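Local coordinates for amidohydrolase (Mycoplasma synoviae, PDB 3OVG), which hydrolyses the lactone ring of D-xylono-1,4-lactone 5-phosphate and L-arabino-1,4-lactone 5-phosphate, using two zinc ions per subunit, at residues N5-R9 against L328-E332; M45-A50 against N283-T287; L114-T119 against L166-A170; L196-K200 against K228-T233. All blocks are in the same frame, centred on the assembly; numbering follows the deposited sequence.

Interaction 1. Residues N5-R9 against L328-E332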
loop_
_atom_site.group_PDB
_atom_site.type_symbol
_atom_site.label_atom_id
_atom_site.label_comp_id
_atom_site.label_asym_id
_atom_site.label_seq_id
_atom_site.Cartn_x
_atom_site.Cartn_y
_atom_site.Cartn_z
ATOM N N ASN A 5 50.413 -24.315 3.618
ATOM C CA ASN A 5 50.654 -22.891 3.893
ATOM C C ASN A 5 49.528 -22.005 3.285
ATOM O O ASN A 5 49.758 -21.193 2.398
ATOM C CB ASN A 5 52.024 -22.491 3.331
ATOM C CG ASN A 5 52.916 -21.756 4.355
ATOM O OD1 ASN A 5 52.981 -22.117 5.540
ATOM N ND2 ASN A 5 53.632 -20.732 3.879
ATOM N N LYS A 6 48.314 -22.187 3.776
ATOM C CA LYS A 6 47.135 -21.600 3.181
ATOM C C LYS A 6 46.738 -20.347 3.938
ATOM O O LYS A 6 46.928 -20.285 5.147
ATOM C CB LYS A 6 45.999 -22.628 3.211
ATOM C CG LYS A 6 46.248 -23.823 2.290
ATOM C CD LYS A 6 46.820 -23.326 0.968
ATOM C CE LYS A 6 46.927 -24.403 -0.122
ATOM N NZ LYS A 6 47.076 -23.745 -1.504
ATOM N N PHE A 7 46.213 -19.345 3.228
ATOM C CA PHE A 7 45.779 -18.131 3.894
ATOM C C PHE A 7 44.315 -17.785 3.635
ATOM O O PHE A 7 43.706 -18.276 2.678
ATOM C CB PHE A 7 46.672 -16.958 3.495
ATOM C CG PHE A 7 46.489 -16.513 2.074
ATOM C CD1 PHE A 7 45.543 -15.551 1.754
ATOM C CD2 PHE A 7 47.258 -17.073 1.056
ATOM C CE1 PHE A 7 45.391 -15.115 0.419
ATOM C CE2 PHE A 7 47.111 -16.666 -0.259
ATOM C CZ PHE A 7 46.177 -15.693 -0.582
ATOM N N ALA A 8 43.762 -16.950 4.509
ATOM C CA ALA A 8 42.495 -16.268 4.260
ATOM C C ALA A 8 42.825 -14.787 4.139
ATOM O O ALA A 8 43.806 -14.305 4.702
ATOM C CB ALA A 8 41.521 -16.508 5.395
ATOM N N ARG A 9 41.996 -14.053 3.426
ATOM C CA ARG A 9 42.314 -12.650 3.180
ATOM C C ARG A 9 41.382 -11.754 4.000
ATOM O O ARG A 9 40.219 -11.603 3.640
ATOM C CB ARG A 9 42.178 -12.345 1.682
ATOM C CG ARG A 9 42.332 -10.871 1.329
ATOM C CD ARG A 9 42.874 -10.721 -0.084
ATOM N NE ARG A 9 44.183 -11.353 -0.231
ATOM C CZ ARG A 9 44.732 -11.704 -1.400
ATOM N NH1 ARG A 9 44.095 -11.506 -2.549
ATOM N NH2 ARG A 9 45.917 -12.286 -1.418
ATOM N N LEU A 328 37.392 -21.117 3.263
ATOM C CA LEU A 328 37.800 -19.714 3.170
ATOM C C LEU A 328 39.261 -19.535 2.739
ATOM O O LEU A 328 39.708 -18.407 2.518
ATOM C CB LEU A 328 37.567 -18.986 4.505
ATOM C CG LEU A 328 36.105 -18.857 4.968
ATOM C CD1 LEU A 328 36.106 -18.187 6.354
ATOM C CD2 LEU A 328 35.321 -17.987 3.997
ATOM N N ALA A 329 40.004 -20.639 2.628
ATOM C CA ALA A 329 41.417 -20.571 2.234
ATOM C C ALA A 329 41.523 -20.218 0.754
ATOM O O ALA A 329 40.766 -20.756 -0.037
ATOM C CB ALA A 329 42.095 -21.930 2.509
ATOM N N PHE A 330 42.430 -19.334 0.352
ATOM C CA PHE A 330 42.603 -19.116 -1.085
ATOM C C PHE A 330 43.143 -20.362 -1.788
ATOM O O PHE A 330 43.990 -21.082 -1.241
ATOM C CB PHE A 330 43.531 -17.927 -1.355
ATOM C CG PHE A 330 42.800 -16.591 -1.426
ATOM C CD1 PHE A 330 41.895 -16.229 -0.439
ATOM C CD2 PHE A 330 43.020 -15.720 -2.475
ATOM C CE1 PHE A 330 41.223 -15.013 -0.485
ATOM C CE2 PHE A 330 42.363 -14.477 -2.531
ATOM C CZ PHE A 330 41.469 -14.125 -1.550
ATOM N N ASP A 331 42.668 -20.615 -3.005
ATOM C CA ASP A 331 43.289 -21.629 -3.860
ATOM C C ASP A 331 44.463 -20.963 -4.518
ATOM O O ASP A 331 44.565 -19.728 -4.475
ATOM C CB ASP A 331 42.343 -22.063 -4.980
ATOM C CG ASP A 331 41.504 -23.236 -4.599
ATOM O OD1 ASP A 331 41.660 -23.723 -3.453
ATOM O OD2 ASP A 331 40.706 -23.667 -5.446
ATOM N N GLU A 332 45.336 -21.765 -5.134
ATOM C CA GLU A 332 46.310 -21.215 -6.056
ATOM C C GLU A 332 45.530 -20.643 -7.244
ATOM O O GLU A 332 44.487 -21.186 -7.629
ATOM C CB GLU A 332 47.312 -22.272 -6.562
ATOM C CG GLU A 332 48.304 -22.823 -5.493
ATOM C CD GLU A 332 48.877 -21.739 -4.556
ATOM O OE1 GLU A 332 49.697 -20.878 -5.008
ATOM O OE2 GLU A 332 48.506 -21.766 -3.351
HETATM O O HOH W 1 46.015 -19.999 0.616
HETATM O O HOH W 2 39.495 -15.504 2.407
#
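This contact sets an N-terminal strand against the loop between helices 313-327 and 343-351, by the N-terminal ends of the TIM-barrel strands. Strand 7-10 pairs with strand 13-16 in a small antiparallel hairpin. The loop 328-332 crosses strand residues 7-9 rather than running along them; the end-to-end directions are 115° apart. One direct backbone hydrogen bond joins the two segments, from Phe-330 N to Phe-7 O at 2.9 Å. Ala-329 CA adds a CA-H...O contact to the same Phe-7 O at 3.3 Å. Water 1 bridges Phe-7 N and Phe-330 O, and water 2 bridges Arg-9 N and Leu-328 O. The rings of Phe-7 and Phe-330 form an offset stack, with centroids 4.8 Å apart and planes at 28°. Phe-330 CB also lies over the Phe-7 ring face, 3.9 Å from its centroid, as a CH-pi contact. Phe-330 CE2 sits over one face of the Arg-9 guanidinium, 3.4 Å from Arg-9 NH1, while Arg-9 NE makes a salt bridge to Asp-14. Phe-330 also packs on Cys-183 and Pro-184, just before strand 185-190, and Ala-329 O bonds Lys-211, just before strand 212-215. At the exposed edge, Lys-6 NZ pairs with Glu-332 OE2 at 3.1 Å, a salt bridge whose hydrogen bond is weak. The join is thus carried by backbone polar groups and stacked rings, with two waters bridging backbone groups that do not bond directly.

Interaction 2. Residues M45-A50 against N283-T287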
loop_
_atom_site.group_PDB
_atom_site.type_symbol
_atom_site.label_atom_id
_atom_site.label_comp_id
_atom_site.label_asym_id
_atom_site.label_seq_id
_atom_site.Cartn_x
_atom_site.Cartn_y
_atom_site.Cartn_z
HETATM N N MSE A 45 21.783 -0.015 9.302
HETATM C CA MSE A 45 22.588 -0.326 10.483
HETATM C C MSE A 45 23.899 0.443 10.462
HETATM O O MSE A 45 24.849 0.067 9.743
HETATM C CB MSE A 45 22.870 -1.852 10.560
HETATM C CG MSE A 45 21.602 -2.683 10.459
HETATM SE SE MSE A 45 21.865 -4.654 10.326
HETATM C CE MSE A 45 22.879 -4.909 11.997
ATOM N N LEU A 46 23.976 1.512 11.252
ATOM C CA LEU A 46 25.062 2.463 11.074
ATOM C C LEU A 46 25.931 2.665 12.299
ATOM O O LEU A 46 26.708 3.634 12.369
ATOM C CB LEU A 46 24.500 3.821 10.676
ATOM C CG LEU A 46 23.964 3.946 9.256
ATOM C CD1 LEU A 46 23.145 5.213 9.190
ATOM C CD2 LEU A 46 25.117 3.979 8.248
ATOM N N ASN A 47 25.835 1.770 13.267
ATOM C CA ASN A 47 26.414 2.071 14.568
ATOM C C ASN A 47 27.692 1.258 14.811
ATOM O O ASN A 47 27.678 0.049 15.078
ATOM C CB ASN A 47 25.317 1.925 15.656
ATOM C CG ASN A 47 25.731 2.454 17.010
ATOM O OD1 ASN A 47 26.887 2.375 17.379
ATOM N ND2 ASN A 47 24.764 2.965 17.780
ATOM N N VAL A 48 28.819 1.941 14.664
ATOM C CA VAL A 48 30.107 1.338 14.900
ATOM C C VAL A 48 30.269 0.877 16.361
ATOM O O VAL A 48 30.724 -0.242 16.626
ATOM C CB VAL A 48 31.246 2.319 14.540
ATOM C CG1 VAL A 48 32.550 1.879 15.175
ATOM C CG2 VAL A 48 31.382 2.439 13.035
ATOM N N ASP A 49 29.930 1.739 17.306
ATOM C CA ASP A 49 30.092 1.380 18.718
ATOM C C ASP A 49 29.286 0.144 19.047
ATOM O O ASP A 49 29.769 -0.738 19.697
ATOM C CB ASP A 49 29.719 2.547 19.651
ATOM C CG ASP A 49 30.689 3.712 19.527
ATOM O OD1 ASP A 49 31.823 3.474 19.035
ATOM O OD2 ASP A 49 30.339 4.860 19.914
ATOM N N ALA A 50 28.050 0.081 18.596
ATOM C CA ALA A 50 27.225 -1.098 18.866
ATOM C C ALA A 50 27.765 -2.359 18.223
ATOM O O ALA A 50 27.618 -3.446 18.783
ATOM C CB ALA A 50 25.790 -0.866 18.431
ATOM N N ASN A 283 23.245 -5.592 20.996
ATOM C CA ASN A 283 23.647 -4.209 21.241
ATOM C C ASN A 283 22.924 -3.211 20.341
ATOM O O ASN A 283 22.447 -2.200 20.796
ATOM C CB ASN A 283 25.181 -4.081 21.227
ATOM C CG ASN A 283 25.804 -4.615 22.504
ATOM O OD1 ASN A 283 25.773 -3.943 23.551
ATOM N ND2 ASN A 283 26.352 -5.833 22.443
ATOM N N TYR A 284 22.791 -3.529 19.065
ATOM C CA TYR A 284 21.856 -2.784 18.208
ATOM C C TYR A 284 20.424 -2.727 18.779
ATOM O O TYR A 284 19.762 -1.663 18.754
ATOM C CB TYR A 284 21.851 -3.382 16.797
ATOM C CG TYR A 284 22.801 -2.739 15.795
ATOM C CD1 TYR A 284 22.657 -1.401 15.434
ATOM C CD2 TYR A 284 23.808 -3.483 15.181
ATOM C CE1 TYR A 284 23.493 -0.803 14.490
ATOM C CE2 TYR A 284 24.668 -2.905 14.244
ATOM C CZ TYR A 284 24.492 -1.558 13.890
ATOM O OH TYR A 284 25.307 -0.973 12.948
ATOM N N GLY A 285 19.912 -3.857 19.268
ATOM C CA GLY A 285 18.603 -3.841 19.928
ATOM C C GLY A 285 18.523 -2.770 21.034
ATOM O O GLY A 285 17.563 -1.999 21.134
ATOM N N LEU A 286 19.553 -2.697 21.859
ATOM C CA LEU A 286 19.541 -1.757 22.959
ATOM C C LEU A 286 19.426 -0.311 22.470
ATOM O O LEU A 286 18.742 0.511 23.088
ATOM C CB LEU A 286 20.799 -1.944 23.802
ATOM C CG LEU A 286 20.783 -2.706 25.140
ATOM C CD1 LEU A 286 19.588 -3.600 25.386
ATOM C CD2 LEU A 286 22.123 -3.416 25.382
ATOM N N THR A 287 20.094 0.012 21.363
ATOM C CA THR A 287 19.973 1.366 20.783
ATOM C C THR A 287 18.536 1.659 20.388
ATOM O O THR A 287 18.125 2.829 20.280
ATOM C CB THR A 287 20.904 1.591 19.554
ATOM O OG1 THR A 287 20.432 0.859 18.411
ATOM C CG2 THR A 287 22.344 1.175 19.879
HETATM O O HOH W 3 21.764 2.189 16.351
HETATM O O HOH W 4 24.975 -4.893 17.900
#
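Tyr-284 lays its ring beneath Ala-50, whose CB sits over one ring face, 4.4 Å from Tyr-284 CD1. Selenomethionine Met-45 makes a Met-aromatic contact, with SE 5.5 Å from the ring centroid and CE 3.5 Å from Tyr-284 CE2. The phenol oxygen reaches the turn before helix 48-60. There Asn-47 N donates to Tyr-284 OH at 2.8 Å, and the same OH also bonds Phe-29 O. Asn-47 is the N-cap of that helix: its OD1 accepts from Ala-50 N at 2.8 Å. Water 4 bridges Ala-50 O and Tyr-284 N. The site lies near the active centre. Tyr-284 packs on Ile-278, a substrate-binding residue, and the Met-45 side chain is about 5 Å from that of zinc ligand His-28. The contact thus joins the start of helix 48-60 to the short helix 282-287, and Asn-283 ND2 bonds Glu-54 and Glu-57 farther along helix 48-60. In the TIM-barrel fold, helix 48-60 comes between strands 22-25 and 63-68 in sequence, and helix 282-287 follows strand 269-271.

Interaction 3. Residues L114-T119 against L166-A170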
loop_
_atom_site.group_PDB
_atom_site.type_symbol
_atom_site.label_atom_id
_atom_site.label_comp_id
_atom_site.label_asym_id
_atom_site.label_seq_id
_atom_site.Cartn_x
_atom_site.Cartn_y
_atom_site.Cartn_z
ATOM N N LEU A 114 25.655 -4.106 -13.629
ATOM C CA LEU A 114 25.519 -5.560 -13.766
ATOM C C LEU A 114 24.834 -5.910 -15.077
ATOM O O LEU A 114 25.231 -6.838 -15.766
ATOM C CB LEU A 114 24.738 -6.162 -12.598
ATOM C CG LEU A 114 24.490 -7.675 -12.702
ATOM C CD1 LEU A 114 25.809 -8.352 -12.898
ATOM C CD2 LEU A 114 23.782 -8.145 -11.416
ATOM N N ALA A 115 23.800 -5.155 -15.429
ATOM C CA ALA A 115 23.022 -5.456 -16.617
ATOM C C ALA A 115 23.804 -5.111 -17.873
ATOM O O ALA A 115 23.787 -5.859 -18.846
ATOM C CB ALA A 115 21.704 -4.653 -16.594
ATOM N N VAL A 116 24.480 -3.962 -17.842
ATOM C CA VAL A 116 24.996 -3.334 -19.047
ATOM C C VAL A 116 26.470 -3.598 -19.359
ATOM O O VAL A 116 26.872 -3.657 -20.523
ATOM C CB VAL A 116 24.760 -1.817 -18.957
ATOM C CG1 VAL A 116 25.672 -1.091 -19.885
ATOM C CG2 VAL A 116 23.290 -1.526 -19.243
ATOM N N VAL A 117 27.283 -3.743 -18.321
ATOM C CA VAL A 117 28.734 -3.892 -18.514
ATOM C C VAL A 117 29.150 -5.325 -18.869
ATOM O O VAL A 117 28.683 -6.282 -18.238
ATOM C CB VAL A 117 29.485 -3.376 -17.261
ATOM C CG1 VAL A 117 31.008 -3.634 -17.355
ATOM C CG2 VAL A 117 29.145 -1.879 -17.048
ATOM N N PRO A 118 30.013 -5.482 -19.881
ATOM C CA PRO A 118 30.452 -6.816 -20.307
ATOM C C PRO A 118 31.082 -7.581 -19.155
ATOM O O PRO A 118 31.880 -7.045 -18.389
ATOM C CB PRO A 118 31.514 -6.524 -21.390
ATOM C CG PRO A 118 31.194 -5.156 -21.881
ATOM C CD PRO A 118 30.639 -4.415 -20.677
ATOM N N THR A 119 30.705 -8.842 -19.030
ATOM C CA THR A 119 31.177 -9.689 -17.947
ATOM C C THR A 119 32.665 -9.532 -17.695
ATOM O O THR A 119 33.093 -9.324 -16.556
ATOM C CB THR A 119 30.836 -11.138 -18.263
ATOM O OG1 THR A 119 29.430 -11.213 -18.492
ATOM C CG2 THR A 119 31.235 -12.078 -17.102
ATOM N N LEU A 166 20.567 -12.204 -15.135
ATOM C CA LEU A 166 21.591 -11.343 -14.507
ATOM C C LEU A 166 22.307 -12.010 -13.325
ATOM O O LEU A 166 23.445 -11.656 -12.973
ATOM C CB LEU A 166 20.997 -9.986 -14.085
ATOM C CG LEU A 166 21.225 -8.829 -15.079
ATOM C CD1 LEU A 166 21.479 -9.240 -16.537
ATOM C CD2 LEU A 166 20.219 -7.682 -14.970
ATOM N N GLU A 167 21.628 -12.959 -12.714
ATOM C CA GLU A 167 22.208 -13.772 -11.661
ATOM C C GLU A 167 23.149 -14.860 -12.226
ATOM O O GLU A 167 24.133 -15.229 -11.585
ATOM C CB GLU A 167 21.071 -14.361 -10.788
ATOM C CG GLU A 167 20.234 -13.222 -10.187
ATOM C CD GLU A 167 18.947 -13.655 -9.472
ATOM O OE1 GLU A 167 18.365 -14.728 -9.781
ATOM O OE2 GLU A 167 18.501 -12.870 -8.638
ATOM N N LEU A 168 22.830 -15.407 -13.397
ATOM C CA LEU A 168 23.758 -16.342 -14.011
ATOM C C LEU A 168 25.012 -15.560 -14.432
ATOM O O LEU A 168 26.107 -16.060 -14.356
ATOM C CB LEU A 168 23.116 -17.061 -15.198
ATOM C CG LEU A 168 23.951 -18.176 -15.844
ATOM C CD1 LEU A 168 24.318 -19.192 -14.789
ATOM C CD2 LEU A 168 23.188 -18.866 -16.988
ATOM N N LYS A 169 24.832 -14.321 -14.876
ATOM C CA LYS A 169 25.959 -13.421 -15.154
ATOM C C LYS A 169 26.820 -13.199 -13.898
ATOM O O LYS A 169 28.049 -13.260 -13.947
ATOM C CB LYS A 169 25.447 -12.063 -15.658
ATOM C CG LYS A 169 26.565 -11.185 -16.233
ATOM C CD LYS A 169 25.981 -9.968 -16.972
ATOM C CE LYS A 169 27.095 -9.055 -17.435
ATOM N NZ LYS A 169 26.527 -7.814 -17.996
ATOM N N ALA A 170 26.168 -12.969 -12.763
ATOM C CA ALA A 170 26.913 -12.715 -11.531
ATOM C C ALA A 170 27.574 -14.009 -11.055
ATOM O O ALA A 170 28.678 -13.971 -10.503
ATOM C CB ALA A 170 25.989 -12.134 -10.444
#
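The polar part of this contact belongs to Lys-169. Its side chain is fully extended, with all four chi angles t, and reaches from helix 165-181 to the end of helix 113-116. Lys-169 NZ donates to Leu-114 O at 2.8 Å and to Val-117 O at 2.7 Å. Leu-114 lies in the helix, whereas Val-117 is the first residue to leave helical angles. The ammonium group therefore binds carbonyls at the C-terminal end of a helix, where backbone oxygens lack the usual amide partners. Thr-119 OG1 comes within 3.4 Å of Lys-169 CE. Helix 165-181 is one of the outer helices of the TIM-barrel fold of the phosphotriesterase family, following strands 157-160 and 163-164 in sequence and preceding 185-190. Segment 114-119 passes from helix 113-116 into helix 119-131, with Pro-118 at the N-cap position of the latter. Two apolar contacts lie beside the lysine, both through Leu-166. Ala-115 CB meets Leu-166 CD2 at 3.7 Å, and Leu-114 CG lies 4.2 Å from Leu-166 CG. Leu-114 also packs on Phe-101 and Tyr-107. Ile-122 of helix 119-131 touches Val-117 and Lys-169. Val-116, Val-117 and Pro-118 touch Tyr-137 of a neighbouring subunit.

Interaction 4. Residues L196-K200 against K228-T233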
loop_
_atom_site.group_PDB
_atom_site.type_symbol
_atom_site.label_atom_id
_atom_site.label_comp_id
_atom_site.label_asym_id
_atom_site.label_seq_id
_atom_site.Cartn_x
_atom_site.Cartn_y
_atom_site.Cartn_z
ATOM N N LEU A 196 20.918 -26.324 -5.762
ATOM C CA LEU A 196 21.575 -27.358 -6.552
ATOM C C LEU A 196 22.127 -26.718 -7.837
ATOM O O LEU A 196 23.249 -26.966 -8.262
ATOM C CB LEU A 196 20.549 -28.439 -6.915
ATOM C CG LEU A 196 21.052 -29.595 -7.775
ATOM C CD1 LEU A 196 22.247 -30.302 -7.079
ATOM C CD2 LEU A 196 19.924 -30.565 -8.062
ATOM N N GLU A 197 21.309 -25.879 -8.446
ATOM C CA GLU A 197 21.621 -25.324 -9.738
ATOM C C GLU A 197 22.724 -24.253 -9.627
ATOM O O GLU A 197 23.614 -24.209 -10.450
ATOM C CB GLU A 197 20.340 -24.797 -10.397
ATOM C CG GLU A 197 19.385 -25.927 -10.882
ATOM C CD GLU A 197 18.662 -26.604 -9.724
ATOM O OE1 GLU A 197 18.411 -25.939 -8.711
ATOM O OE2 GLU A 197 18.341 -27.791 -9.814
ATOM N N VAL A 198 22.677 -23.420 -8.597
ATOM C CA VAL A 198 23.782 -22.514 -8.307
ATOM C C VAL A 198 25.111 -23.299 -8.233
ATOM O O VAL A 198 26.088 -22.965 -8.933
ATOM C CB VAL A 198 23.544 -21.767 -7.023
ATOM C CG1 VAL A 198 24.887 -21.205 -6.504
ATOM C CG2 VAL A 198 22.510 -20.678 -7.276
ATOM N N ALA A 199 25.112 -24.369 -7.444
ATOM C CA ALA A 199 26.265 -25.281 -7.325
ATOM C C ALA A 199 26.761 -25.783 -8.674
ATOM O O ALA A 199 27.934 -25.610 -9.016
ATOM C CB ALA A 199 25.961 -26.494 -6.362
ATOM N N LYS A 200 25.875 -26.374 -9.463
ATOM C CA LYS A 200 26.283 -26.933 -10.755
ATOM C C LYS A 200 26.802 -25.873 -11.700
ATOM O O LYS A 200 27.760 -26.094 -12.444
ATOM C CB LYS A 200 25.120 -27.686 -11.381
ATOM C CG LYS A 200 24.800 -28.960 -10.596
ATOM C CD LYS A 200 23.319 -29.304 -10.681
ATOM C CE LYS A 200 22.999 -30.308 -11.757
ATOM N NZ LYS A 200 21.598 -30.876 -11.568
ATOM N N LYS A 228 21.278 -34.137 -1.126
ATOM C CA LYS A 228 21.437 -34.204 -2.577
ATOM C C LYS A 228 22.472 -33.189 -3.060
ATOM O O LYS A 228 23.357 -33.507 -3.884
ATOM C CB LYS A 228 20.102 -33.925 -3.290
ATOM C CG LYS A 228 20.153 -34.101 -4.844
ATOM C CD LYS A 228 18.805 -33.712 -5.495
ATOM C CE LYS A 228 18.708 -34.041 -6.986
ATOM N NZ LYS A 228 19.063 -35.469 -7.289
ATOM N N VAL A 229 22.343 -31.965 -2.566
ATOM C CA VAL A 229 23.215 -30.878 -3.020
ATOM C C VAL A 229 24.653 -31.177 -2.639
ATOM O O VAL A 229 25.544 -31.151 -3.479
ATOM C CB VAL A 229 22.823 -29.531 -2.414
ATOM C CG1 VAL A 229 23.871 -28.482 -2.759
ATOM C CG2 VAL A 229 21.437 -29.120 -2.913
ATOM N N ILE A 230 24.867 -31.494 -1.373
ATOM C CA ILE A 230 26.199 -31.821 -0.902
ATOM C C ILE A 230 26.810 -33.001 -1.671
ATOM O O ILE A 230 27.944 -32.902 -2.176
ATOM C CB ILE A 230 26.220 -32.063 0.618
ATOM C CG1 ILE A 230 25.934 -30.735 1.346
ATOM C CG2 ILE A 230 27.558 -32.658 1.042
ATOM C CD1 ILE A 230 25.523 -30.870 2.789
ATOM N N LYS A 231 26.054 -34.088 -1.763
ATOM C CA LYS A 231 26.551 -35.305 -2.379
ATOM C C LYS A 231 26.762 -35.194 -3.892
ATOM O O LYS A 231 27.704 -35.771 -4.404
ATOM C CB LYS A 231 25.632 -36.481 -2.073
ATOM C CG LYS A 231 25.927 -37.127 -0.740
ATOM C CD LYS A 231 24.830 -38.073 -0.332
ATOM C CE LYS A 231 25.295 -38.919 0.863
ATOM N NZ LYS A 231 24.284 -39.981 1.219
ATOM N N GLU A 232 25.924 -34.434 -4.598
ATOM C CA GLU A 232 26.096 -34.305 -6.046
ATOM C C GLU A 232 27.146 -33.268 -6.440
ATOM O O GLU A 232 27.705 -33.330 -7.539
ATOM C CB GLU A 232 24.751 -34.008 -6.749
ATOM C CG GLU A 232 23.729 -35.170 -6.573
ATOM C CD GLU A 232 22.482 -35.040 -7.477
ATOM O OE1 GLU A 232 22.412 -34.069 -8.267
ATOM O OE2 GLU A 232 21.578 -35.916 -7.377
ATOM N N THR A 233 27.434 -32.321 -5.560
ATOM C CA THR A 233 28.312 -31.206 -5.952
ATOM C C THR A 233 29.532 -30.969 -5.063
ATOM O O THR A 233 30.561 -30.455 -5.526
ATOM C CB THR A 233 27.528 -29.895 -6.080
ATOM O OG1 THR A 233 27.151 -29.413 -4.768
ATOM C CG2 THR A 233 26.277 -30.121 -6.954
#
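Helices 196-200 and 228-233 run nearly parallel, with an angle of 18° between their N-to-C directions. Their axes approach to 9.9 Å. Leu-196 CA is 5.2 Å from Val-229 CA; farther along, Ala-199 CA is 6.4 Å from Thr-233 CA. These are segments of neighbouring outer helices of the TIM barrel, and strand 212-215 lies between them in sequence. Leu-196 is a knob in a hole made by Lys-228, Val-229, Glu-232 and Thr-233. Its CB is 4.2 Å from Val-229 CG2. Leu-196 CD2 lies 3.8 Å from Lys-228 CE, and Leu-196 CD1 lies 4.0 Å from Thr-233 CG2. Glu-232 closes the hole with OE1 4.0 Å from Leu-196 CD1. One turn on, Ala-199 CB meets Thr-233 OG1 at 3.5 Å. Inward, Val-198 and Ala-199 rest on Ile-214, and Val-229 rests on Leu-237, so both helices lie against barrel strands. Arg-301 of a neighbouring subunit packs on Leu-196 and Lys-228 and forms a salt bridge with Glu-197. No hydrogen bond crosses between the two segments, but Leu-196 N bonds Tyr-225 OH, earlier in helix 223-233. The polar ends of segment 228-233 pair within that helix: Lys-228 NZ forms a salt bridge with Glu-232 OE2 at 2.6 Å, and Thr-233 OG1 donates to Val-229 O at 2.7 Å. Segments 196-200 and 228-233 themselves therefore meet by van der Waals packing, with Lys-228 methylenes extending the apolar surface around Leu-196.

How the interactions relate
Interactions 1 and 3 each touch through four buried residues, but interaction 1 has two exposed ones, Lys-6 and Glu-332, and interaction 3 has none. Interactions 2 and 4 have one exposed residue each. Interaction 2 lies closest to the zinc site; interaction 4 is away from the annotated sites, on the opposite side of the chain's centre. No two share a helix or strand. Interactions 2, 3 and 4 all involve helices, whereas interaction 1 sets a strand against a loop, and it alone has a direct backbone-to-backbone hydrogen bond. Interaction 2 bonds a phenol to a backbone amide, interaction 3 an ammonium group to carbonyls, and interaction 4 is plain packing. Waters bridge the segments in interactions 1 and 2.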